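Local structure of erythrocyte membrane protein 1 (Plasmodium falciparum, 2XU0) at residues A[127-132]-A[313-318]; A[256-261]-A[306-311]; A[140-145]-A[162-167]. The protein probably binds host cell surface receptors as part of a larger parasite adhesin displayed on infected red cells, of which this chain is the N-terminal NTS-DBL1 rosetting domain. The protein carries 10 engineered substitutions. One frame throughout, in Å; residues are numbered along the deposited sequence.

Contact 1 (A[127-132]-A[313-318]). Engineered in segment 127-132: Ala128 (natural residue Thr). With PRO (proline), chain B.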
loop_
_atom_site.group_PDB
_atom_site.type_symbol
_atom_site.label_atom_id
_atom_site.label_comp_id
_atom_site.label_asym_id
_atom_site.label_seq_id
_atom_site.Cartn_x
_atom_site.Cartn_y
_atom_site.Cartn_z
ATOM N N GLY A 127 -15.554 3.020 11.590
ATOM C CA GLY A 127 -14.977 3.192 10.257
ATOM C C GLY A 127 -13.642 3.901 10.335
ATOM O O GLY A 127 -13.537 4.945 10.990
ATOM N N ALA A 128 -12.595 3.320 9.713
ATOM C CA ALA A 128 -11.245 3.883 9.830
ATOM C C ALA A 128 -10.332 3.575 8.666
ATOM O O ALA A 128 -10.411 2.501 8.074
ATOM C CB ALA A 128 -10.595 3.388 11.123
ATOM N N ALA A 129 -9.429 4.505 8.365
ATOM C CA ALA A 129 -8.396 4.279 7.341
ATOM C C ALA A 129 -7.202 3.622 8.092
ATOM O O ALA A 129 -7.036 3.864 9.302
ATOM C CB ALA A 129 -7.977 5.602 6.723
ATOM N N CYS A 130 -6.442 2.725 7.416
ATOM C CA CYS A 130 -5.292 2.023 8.017
ATOM C C CYS A 130 -4.028 2.458 7.351
ATOM O O CYS A 130 -3.814 2.118 6.197
ATOM C CB CYS A 130 -5.453 0.496 7.968
ATOM S SG CYS A 130 -6.757 -0.151 9.057
ATOM N N ALA A 131 -3.181 3.187 8.065
ATOM C CA ALA A 131 -1.880 3.607 7.523
ATOM C C ALA A 131 -1.002 2.366 7.474
ATOM O O ALA A 131 -0.862 1.703 8.497
ATOM C CB ALA A 131 -1.246 4.694 8.384
ATOM N N PRO A 132 -0.526 1.958 6.268
ATOM C CA PRO A 132 0.305 0.746 6.182
ATOM C C PRO A 132 1.692 0.967 6.786
ATOM O O PRO A 132 2.159 2.105 6.842
ATOM C CB PRO A 132 0.380 0.470 4.675
ATOM C CG PRO A 132 0.167 1.751 4.034
ATOM C CD PRO A 132 -0.607 2.644 4.964
ATOM N N LEU A 313 -8.147 4.591 -0.571
ATOM C CA LEU A 313 -8.273 3.483 -1.529
ATOM C C LEU A 313 -6.918 2.785 -1.781
ATOM O O LEU A 313 -6.856 1.556 -1.889
ATOM C CB LEU A 313 -8.898 3.985 -2.863
ATOM C CG LEU A 313 -10.332 4.520 -2.730
ATOM C CD1 LEU A 313 -10.826 5.099 -4.039
ATOM C CD2 LEU A 313 -11.299 3.440 -2.142
ATOM N N ARG A 314 -5.855 3.571 -1.880
ATOM C CA ARG A 314 -4.490 3.059 -2.052
ATOM C C ARG A 314 -4.093 2.262 -0.819
ATOM O O ARG A 314 -3.546 1.198 -0.968
ATOM C CB ARG A 314 -3.496 4.208 -2.182
ATOM C CG ARG A 314 -3.668 5.051 -3.426
ATOM C CD ARG A 314 -2.450 5.914 -3.651
ATOM N NE ARG A 314 -1.876 6.526 -2.439
ATOM C CZ ARG A 314 -1.912 7.822 -2.158
ATOM N NH1 ARG A 314 -2.607 8.655 -2.915
ATOM N NH2 ARG A 314 -1.308 8.285 -1.078
ATOM N N TRP A 315 -4.389 2.769 0.394
ATOM C CA TRP A 315 -4.024 2.065 1.622
ATOM C C TRP A 315 -4.768 0.771 1.826
ATOM O O TRP A 315 -4.176 -0.185 2.312
ATOM C CB TRP A 315 -4.186 2.961 2.856
ATOM C CG TRP A 315 -3.221 4.117 2.957
ATOM C CD1 TRP A 315 -2.109 4.353 2.188
ATOM C CD2 TRP A 315 -3.180 5.075 4.033
ATOM N NE1 TRP A 315 -1.436 5.466 2.668
ATOM C CE2 TRP A 315 -2.052 5.904 3.817
ATOM C CE3 TRP A 315 -3.994 5.311 5.158
ATOM C CZ2 TRP A 315 -1.748 6.990 4.668
ATOM C CZ3 TRP A 315 -3.710 6.403 5.978
ATOM C CH2 TRP A 315 -2.608 7.233 5.726
ATOM N N PHE A 316 -6.062 0.734 1.452
ATOM C CA PHE A 316 -6.880 -0.451 1.588
ATOM C C PHE A 316 -6.400 -1.499 0.558
ATOM O O PHE A 316 -6.373 -2.682 0.871
ATOM C CB PHE A 316 -8.375 -0.051 1.382
ATOM C CG PHE A 316 -9.457 -1.026 1.797
ATOM C CD1 PHE A 316 -9.139 -2.214 2.461
ATOM C CD2 PHE A 316 -10.799 -0.771 1.498
ATOM C CE1 PHE A 316 -10.147 -3.116 2.848
ATOM C CE2 PHE A 316 -11.800 -1.686 1.852
ATOM C CZ PHE A 316 -11.474 -2.839 2.546
ATOM N N GLU A 317 -6.007 -1.066 -0.656
ATOM C CA GLU A 317 -5.500 -1.985 -1.686
ATOM C C GLU A 317 -4.155 -2.583 -1.199
ATOM O O GLU A 317 -3.929 -3.777 -1.338
ATOM C CB GLU A 317 -5.344 -1.258 -3.050
ATOM C CG GLU A 317 -4.833 -2.131 -4.180
ATOM C CD GLU A 317 -3.330 -2.350 -4.262
ATOM O OE1 GLU A 317 -2.564 -1.547 -3.683
ATOM O OE2 GLU A 317 -2.923 -3.358 -4.880
ATOM N N GLU A 318 -3.292 -1.770 -0.601
ATOM C CA GLU A 318 -2.019 -2.288 -0.065
ATOM C C GLU A 318 -2.277 -3.167 1.163
ATOM O O GLU A 318 -1.591 -4.177 1.366
ATOM C CB GLU A 318 -1.113 -1.129 0.310
ATOM C CG GLU A 318 0.278 -1.535 0.771
ATOM C CD GLU A 318 1.169 -0.344 1.015
ATOM O OE1 GLU A 318 0.696 0.800 0.818
ATOM O OE2 GLU A 318 2.361 -0.549 1.340
HETATM N N PRO B . -20.391 5.524 10.848
HETATM C CA PRO B . -20.371 4.387 11.787
HETATM C C PRO B . -18.954 4.086 12.278
HETATM O O PRO B . -17.984 4.371 11.520
HETATM C CB PRO B . -20.944 3.219 10.952
HETATM C CG PRO B . -20.772 3.629 9.505
HETATM C CD PRO B . -20.863 5.132 9.500
HETATM O OXT PRO B . -18.816 3.523 13.392
HETATM O O HOH W 1 -3.038 -0.113 4.688
#

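Contact 2 (A[256-261]-A[306-311])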
loop_
_atom_site.group_PDB
_atom_site.type_symbol
_atom_site.label_atom_id
_atom_site.label_comp_id
_atom_site.label_asym_id
_atom_site.label_seq_id
_atom_site.Cartn_x
_atom_site.Cartn_y
_atom_site.Cartn_z
ATOM N N TRP A 256 2.139 22.455 -8.118
ATOM C CA TRP A 256 3.549 22.222 -7.883
ATOM C C TRP A 256 3.837 20.729 -8.034
ATOM O O TRP A 256 4.785 20.371 -8.720
ATOM C CB TRP A 256 3.986 22.730 -6.499
ATOM C CG TRP A 256 5.483 22.753 -6.350
ATOM C CD1 TRP A 256 6.322 23.765 -6.704
ATOM C CD2 TRP A 256 6.319 21.663 -5.931
ATOM N NE1 TRP A 256 7.630 23.401 -6.472
ATOM C CE2 TRP A 256 7.659 22.112 -6.005
ATOM C CE3 TRP A 256 6.068 20.348 -5.489
ATOM C CZ2 TRP A 256 8.744 21.299 -5.650
ATOM C CZ3 TRP A 256 7.143 19.552 -5.114
ATOM C CH2 TRP A 256 8.465 20.020 -5.218
ATOM N N TRP A 257 3.002 19.855 -7.419
ATOM C CA TRP A 257 3.208 18.414 -7.509
ATOM C C TRP A 257 3.171 17.958 -8.958
ATOM O O TRP A 257 4.103 17.318 -9.437
ATOM C CB TRP A 257 2.183 17.627 -6.665
ATOM C CG TRP A 257 2.368 16.137 -6.812
ATOM C CD1 TRP A 257 1.659 15.306 -7.630
ATOM C CD2 TRP A 257 3.495 15.376 -6.348
ATOM N NE1 TRP A 257 2.190 14.033 -7.590
ATOM C CE2 TRP A 257 3.358 14.064 -6.867
ATOM C CE3 TRP A 257 4.594 15.669 -5.516
ATOM C CZ2 TRP A 257 4.227 13.031 -6.516
ATOM C CZ3 TRP A 257 5.462 14.643 -5.171
ATOM C CH2 TRP A 257 5.288 13.346 -5.683
ATOM N N THR A 258 2.077 18.280 -9.639
ATOM C CA THR A 258 1.846 17.935 -11.032
ATOM C C THR A 258 3.003 18.344 -11.925
ATOM O O THR A 258 3.406 17.556 -12.778
ATOM C CB THR A 258 0.510 18.517 -11.474
ATOM O OG1 THR A 258 -0.496 17.945 -10.632
ATOM C CG2 THR A 258 0.188 18.205 -12.934
ATOM N N ILE A 259 3.549 19.552 -11.696
ATOM C CA ILE A 259 4.640 20.098 -12.484
ATOM C C ILE A 259 5.964 19.386 -12.240
ATOM O O ILE A 259 6.694 19.115 -13.196
ATOM C CB ILE A 259 4.713 21.646 -12.337
ATOM C CG1 ILE A 259 3.561 22.322 -13.131
ATOM C CG2 ILE A 259 6.077 22.203 -12.799
ATOM C CD1 ILE A 259 3.061 23.671 -12.501
ATOM N N ASN A 260 6.253 19.029 -10.981
ATOM C CA ASN A 260 7.527 18.414 -10.642
ATOM C C ASN A 260 7.511 16.922 -10.462
ATOM O O ASN A 260 8.567 16.353 -10.194
ATOM C CB ASN A 260 8.113 19.106 -9.400
ATOM C CG ASN A 260 8.427 20.560 -9.642
ATOM O OD1 ASN A 260 9.450 20.902 -10.227
ATOM N ND2 ASN A 260 7.507 21.432 -9.298
ATOM N N ARG A 261 6.340 16.271 -10.581
ATOM C CA ARG A 261 6.215 14.823 -10.332
ATOM C C ARG A 261 7.164 13.944 -11.131
ATOM O O ARG A 261 7.614 12.928 -10.625
ATOM C CB ARG A 261 4.752 14.337 -10.438
ATOM C CG ARG A 261 4.183 14.355 -11.860
ATOM C CD ARG A 261 2.696 14.048 -11.891
ATOM N NE ARG A 261 2.396 12.646 -11.580
ATOM C CZ ARG A 261 2.335 11.669 -12.472
ATOM N NH1 ARG A 261 2.585 11.914 -13.754
ATOM N NH2 ARG A 261 2.017 10.443 -12.095
ATOM N N LEU A 306 -0.890 6.503 -9.438
ATOM C CA LEU A 306 -1.379 6.261 -8.076
ATOM C C LEU A 306 -1.448 7.555 -7.293
ATOM O O LEU A 306 -2.332 7.704 -6.452
ATOM C CB LEU A 306 -0.557 5.209 -7.332
ATOM C CG LEU A 306 -0.760 3.729 -7.712
ATOM C CD1 LEU A 306 0.089 2.834 -6.809
ATOM C CD2 LEU A 306 -2.212 3.294 -7.591
ATOM N N ASP A 307 -0.584 8.538 -7.632
ATOM C CA ASP A 307 -0.620 9.851 -6.984
ATOM C C ASP A 307 -1.928 10.635 -7.317
ATOM O O ASP A 307 -2.136 11.743 -6.822
ATOM C CB ASP A 307 0.660 10.651 -7.288
ATOM C CG ASP A 307 1.036 10.816 -8.760
ATOM O OD1 ASP A 307 0.808 9.862 -9.551
ATOM O OD2 ASP A 307 1.654 11.853 -9.101
ATOM N N TYR A 308 -2.812 10.042 -8.141
ATOM C CA TYR A 308 -4.124 10.634 -8.460
ATOM C C TYR A 308 -5.253 9.737 -7.955
ATOM O O TYR A 308 -6.415 9.914 -8.326
ATOM C CB TYR A 308 -4.243 11.009 -9.955
ATOM C CG TYR A 308 -3.286 12.129 -10.280
ATOM C CD1 TYR A 308 -3.627 13.453 -10.019
ATOM C CD2 TYR A 308 -1.967 11.859 -10.641
ATOM C CE1 TYR A 308 -2.704 14.482 -10.178
ATOM C CE2 TYR A 308 -1.023 12.875 -10.750
ATOM C CZ TYR A 308 -1.401 14.188 -10.534
ATOM O OH TYR A 308 -0.511 15.211 -10.719
ATOM N N VAL A 309 -4.898 8.783 -7.095
ATOM C CA VAL A 309 -5.865 7.851 -6.488
ATOM C C VAL A 309 -6.071 8.269 -5.028
ATOM O O VAL A 309 -5.065 8.402 -4.320
ATOM C CB VAL A 309 -5.427 6.344 -6.595
ATOM C CG1 VAL A 309 -6.415 5.413 -5.865
ATOM C CG2 VAL A 309 -5.260 5.919 -8.051
ATOM N N PRO A 310 -7.331 8.455 -4.527
ATOM C CA PRO A 310 -7.498 8.773 -3.104
ATOM C C PRO A 310 -6.679 7.846 -2.214
ATOM O O PRO A 310 -6.667 6.624 -2.399
ATOM C CB PRO A 310 -9.015 8.611 -2.866
ATOM C CG PRO A 310 -9.628 8.880 -4.205
ATOM C CD PRO A 310 -8.639 8.342 -5.210
ATOM N N GLN A 311 -6.007 8.439 -1.241
ATOM C CA GLN A 311 -5.109 7.757 -0.301
ATOM C C GLN A 311 -5.727 6.562 0.431
ATOM O O GLN A 311 -5.084 5.514 0.530
ATOM C CB GLN A 311 -4.479 8.769 0.666
ATOM C CG GLN A 311 -3.439 8.155 1.612
ATOM C CD GLN A 311 -2.694 9.174 2.377
ATOM O OE1 GLN A 311 -3.259 9.902 3.205
ATOM N NE2 GLN A 311 -1.373 9.177 2.197
#

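Contact 3 (A[140-145]-A[162-167])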
loop_
_atom_site.group_PDB
_atom_site.type_symbol
_atom_site.label_atom_id
_atom_site.label_comp_id
_atom_site.label_asym_id
_atom_site.label_seq_id
_atom_site.Cartn_x
_atom_site.Cartn_y
_atom_site.Cartn_z
ATOM N N ASP A 140 10.804 10.793 5.576
ATOM C CA ASP A 140 10.391 12.193 5.416
ATOM C C ASP A 140 11.090 13.177 6.385
ATOM O O ASP A 140 10.774 14.371 6.395
ATOM C CB ASP A 140 8.844 12.275 5.640
ATOM C CG ASP A 140 8.376 12.021 7.081
ATOM O OD1 ASP A 140 9.178 11.483 7.896
ATOM O OD2 ASP A 140 7.200 12.292 7.377
ATOM N N GLN A 141 12.017 12.670 7.204
ATOM C CA GLN A 141 12.722 13.438 8.233
ATOM C C GLN A 141 13.327 14.786 7.845
ATOM O O GLN A 141 13.184 15.750 8.602
ATOM C CB GLN A 141 13.658 12.540 9.028
ATOM C CG GLN A 141 13.750 12.923 10.498
ATOM C CD GLN A 141 15.047 13.602 10.850
ATOM O OE1 GLN A 141 15.074 14.515 11.675
ATOM N NE2 GLN A 141 16.153 13.136 10.272
ATOM N N ASN A 142 13.892 14.896 6.629
ATOM C CA ASN A 142 14.482 16.134 6.112
ATOM C C ASN A 142 13.455 17.220 5.882
ATOM O O ASN A 142 13.794 18.416 5.954
ATOM C CB ASN A 142 15.252 15.847 4.814
ATOM C CG ASN A 142 14.401 15.326 3.686
ATOM O OD1 ASN A 142 13.735 14.278 3.787
ATOM N ND2 ASN A 142 14.402 16.058 2.593
ATOM N N LEU A 143 12.185 16.816 5.610
ATOM C CA LEU A 143 11.084 17.755 5.401
ATOM C C LEU A 143 10.620 18.392 6.722
ATOM O O LEU A 143 9.821 19.320 6.676
ATOM C CB LEU A 143 9.905 17.131 4.615
ATOM C CG LEU A 143 10.198 16.469 3.239
ATOM C CD1 LEU A 143 8.900 16.098 2.532
ATOM C CD2 LEU A 143 11.020 17.391 2.328
ATOM N N GLU A 144 11.163 17.944 7.885
ATOM C CA GLU A 144 10.861 18.542 9.210
ATOM C C GLU A 144 11.748 19.784 9.466
ATOM O O GLU A 144 11.666 20.393 10.530
ATOM C CB GLU A 144 11.075 17.529 10.344
ATOM C CG GLU A 144 10.212 16.278 10.284
ATOM C CD GLU A 144 10.345 15.374 11.490
ATOM O OE1 GLU A 144 10.543 15.901 12.609
ATOM O OE2 GLU A 144 10.262 14.136 11.319
ATOM N N PHE A 145 12.566 20.169 8.461
ATOM C CA PHE A 145 13.542 21.259 8.498
ATOM C C PHE A 145 13.410 22.164 7.281
ATOM O O PHE A 145 14.400 22.502 6.622
ATOM C CB PHE A 145 14.966 20.654 8.611
ATOM C CG PHE A 145 15.118 19.771 9.827
ATOM C CD1 PHE A 145 15.401 20.320 11.075
ATOM C CD2 PHE A 145 14.938 18.398 9.736
ATOM C CE1 PHE A 145 15.500 19.506 12.206
ATOM C CE2 PHE A 145 15.018 17.591 10.868
ATOM C CZ PHE A 145 15.323 18.147 12.092
ATOM N N LEU A 162 13.478 15.829 -3.687
ATOM C CA LEU A 162 14.296 14.857 -4.439
ATOM C C LEU A 162 15.149 14.053 -3.478
ATOM O O LEU A 162 15.266 12.840 -3.639
ATOM C CB LEU A 162 15.181 15.527 -5.502
ATOM C CG LEU A 162 14.511 16.210 -6.703
ATOM C CD1 LEU A 162 15.552 16.576 -7.727
ATOM C CD2 LEU A 162 13.468 15.337 -7.371
ATOM N N VAL A 163 15.666 14.712 -2.416
ATOM C CA VAL A 163 16.466 14.053 -1.358
ATOM C C VAL A 163 15.577 13.012 -0.650
ATOM O O VAL A 163 16.023 11.883 -0.433
ATOM C CB VAL A 163 17.093 15.105 -0.374
ATOM C CG1 VAL A 163 17.770 14.434 0.840
ATOM C CG2 VAL A 163 18.083 16.029 -1.106
ATOM N N THR A 164 14.287 13.370 -0.352
ATOM C CA THR A 164 13.342 12.435 0.293
ATOM C C THR A 164 13.133 11.206 -0.624
ATOM O O THR A 164 13.256 10.058 -0.180
ATOM C CB THR A 164 11.992 13.173 0.553
ATOM O OG1 THR A 164 12.181 14.291 1.416
ATOM C CG2 THR A 164 10.919 12.269 1.101
ATOM N N ALA A 165 12.832 11.466 -1.909
ATOM C CA ALA A 165 12.591 10.428 -2.918
ATOM C C ALA A 165 13.762 9.469 -3.063
ATOM O O ALA A 165 13.578 8.252 -2.945
ATOM C CB ALA A 165 12.228 11.076 -4.255
ATOM N N LYS A 166 14.990 10.012 -3.245
ATOM C CA LYS A 166 16.205 9.192 -3.343
ATOM C C LYS A 166 16.310 8.205 -2.166
ATOM O O LYS A 166 16.393 6.978 -2.372
ATOM C CB LYS A 166 17.452 10.101 -3.411
ATOM C CG LYS A 166 18.791 9.345 -3.287
ATOM C CD LYS A 166 19.940 10.273 -2.872
ATOM C CE LYS A 166 21.269 9.570 -2.657
ATOM N NZ LYS A 166 21.294 8.735 -1.423
ATOM N N TYR A 167 16.218 8.736 -0.933
ATOM C CA TYR A 167 16.341 7.898 0.261
ATOM C C TYR A 167 15.232 6.942 0.475
ATOM O O TYR A 167 15.504 5.762 0.728
ATOM C CB TYR A 167 16.632 8.741 1.503
ATOM C CG TYR A 167 18.080 9.179 1.557
ATOM C CD1 TYR A 167 18.482 10.393 1.009
ATOM C CD2 TYR A 167 19.065 8.338 2.074
ATOM C CE1 TYR A 167 19.809 10.812 1.071
ATOM C CE2 TYR A 167 20.405 8.735 2.115
ATOM C CZ TYR A 167 20.769 9.980 1.627
ATOM O OH TYR A 167 22.080 10.384 1.668
#

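Contact 1 (A[127-132]-A[313-318])
Trp315 is the first residue of 313-318 to touch the extended loop 127-132, and it carries most of the contact. Two neighbouring residues lie across one face of its indole. Pro132 CD stands 3.5 Å from the centroid of the five-membered ring, only 4° off the ring normal, while Ala131 CA sits 3.8 Å from the centroid of the six-membered ring, 19° off the normal. Both are CH-pi contacts, and together they cover the two halves of the ring system on that side. Ala131 CB adds an apolar touch to Trp315 CZ3 at 3.8 Å, toward the outer rim of the benzene ring. The carbonyl of Cys130 approaches more obliquely, its O 3.4 Å from Trp315 CE3. No direct hydrogen bond joins the segments; instead a water donates both to Cys130 O (2.8 Å) and to Trp315 O (2.6 Å), bridging the two backbones.

One helical turn further on, Glu318 meets the CB-CG side of Pro132, while CD faces the indole. With its CG anti to the backbone N (chi1 -175°) and the chain extended beyond, the Glu318 side chain crosses that of Pro132 at about a right angle, with OE1 3.4 Å from Pro132 CG. The same OE1 forms a salt bridge with Arg134, just past Pro132, which is the N-cap of helix 133-136.

Upstream on the loop, Gly127 N donates to the O of the bound proline at 2.8 Å, and Cys130 is tied by a disulfide to Cys113. The arrangement lays a loop of the Duffy-binding-like domain against long helix 311-338 in the protein core. Helix 371-407 flanks it through Gln394, which meets both Cys130 and Phe316, while helix 186-204 supplies Asp198 as acceptor for Trp315 NE1.

Contact 2 (A[256-261]-A[306-311])
Asp307 and Arg261 form a two-pronged salt bridge that ties helix 249-268 to the short 3-10 turn preceding helix 311-338, within the helical Duffy-binding-like domain. Arg261 grips side-on: NE donates to Asp307 OD2 at 2.7 Å in a nearly straight bond (169°), and NH2 donates to OD1 at 2.9 Å. Both oxygens use their syn lone pairs, and the guanidinium and carboxylate planes are only 14° apart. The anti lone pair of OD2 receives a second donor, Trp257 NE1 at 2.7 Å, so that this one buried oxygen is held by two N-H groups, which would favour the charged carboxylate. Asp307 CG lies between its backbone N and carbonyl carbon (chi1 53°), turning the carboxylate toward the helix. Arg261 NH2 is also bound to Thr304 O.

Beside this cluster the Tyr308 hydroxyl donates to Thr258 OG1 at 2.7 Å; the threonine is itself bonded to Glu254 O, one turn earlier in the helix. Further out, Phe196 of helix 186-204 packs on Arg261 and Asp307, and Arg204 makes a cation-pi contact with Trp257. Arg261 CB lies over a face of that same indole, 3.7 Å above its plane. The edge of the Tyr308 ring meets a face of the guanidinium, with CE2 3.5 Å from Arg261 NE.

Contact 3 (A[140-145]-A[162-167])
Thr164 OG1 faces the side-chain amide of Asn142 and lies between Asn142 OD1, 2.8 Å away, and the carbonyl of Asn160, one turn back in the same helix. Asn142 ND2 donates to that same Asn160 O, and the amide thus bridges from the 3-10 turn to the helix. Its CG lies between the backbone N and the carbonyl carbon (chi1 62°), placing the amide group against Thr164.

Leu143 and Val163 border this polar pair. Leu143 crosses Thr164 at about a right angle and brings CD2 to 3.4 Å from Thr164 OG1. Val163 CB lies beside the Asn142 amide, 4.1 Å from ND2. On the methyl branch, Thr164 CG2 lies 4.3 Å from Asp140 CA; Asp140 CB points away from the helix, and its carboxylate is salt-bridged to Arg100.

The contact folds the turn after helix 133-136 back onto helix 154-175, which follows it in the chain. Asp140 and Leu143 also pack on Val217 of helix 216-231, whereas Leu162 and Ala165 turn another side of helix 154-175 toward helix 249-268.

In the fold
From the N terminus, contact 1 opens first at 127-132 and closes last at 313-318, so its loop of 180 residues encloses the other two. Within it, contact 3 closes a short local loop between 140-145 and 162-167, before contact 2 opens at 256-261 and closes at 306-311; these two follow in series and do not cross. Helix 249-268 links them, packing on helix 154-175 of contact 3 and carrying one half of contact 2. Contacts 1 and 2 meet directly where Arg314 NH1 reaches Val309 O, near the start of helix 311-338. Contact 3 lies farther out, its centre about 23 Å from that of contact 1.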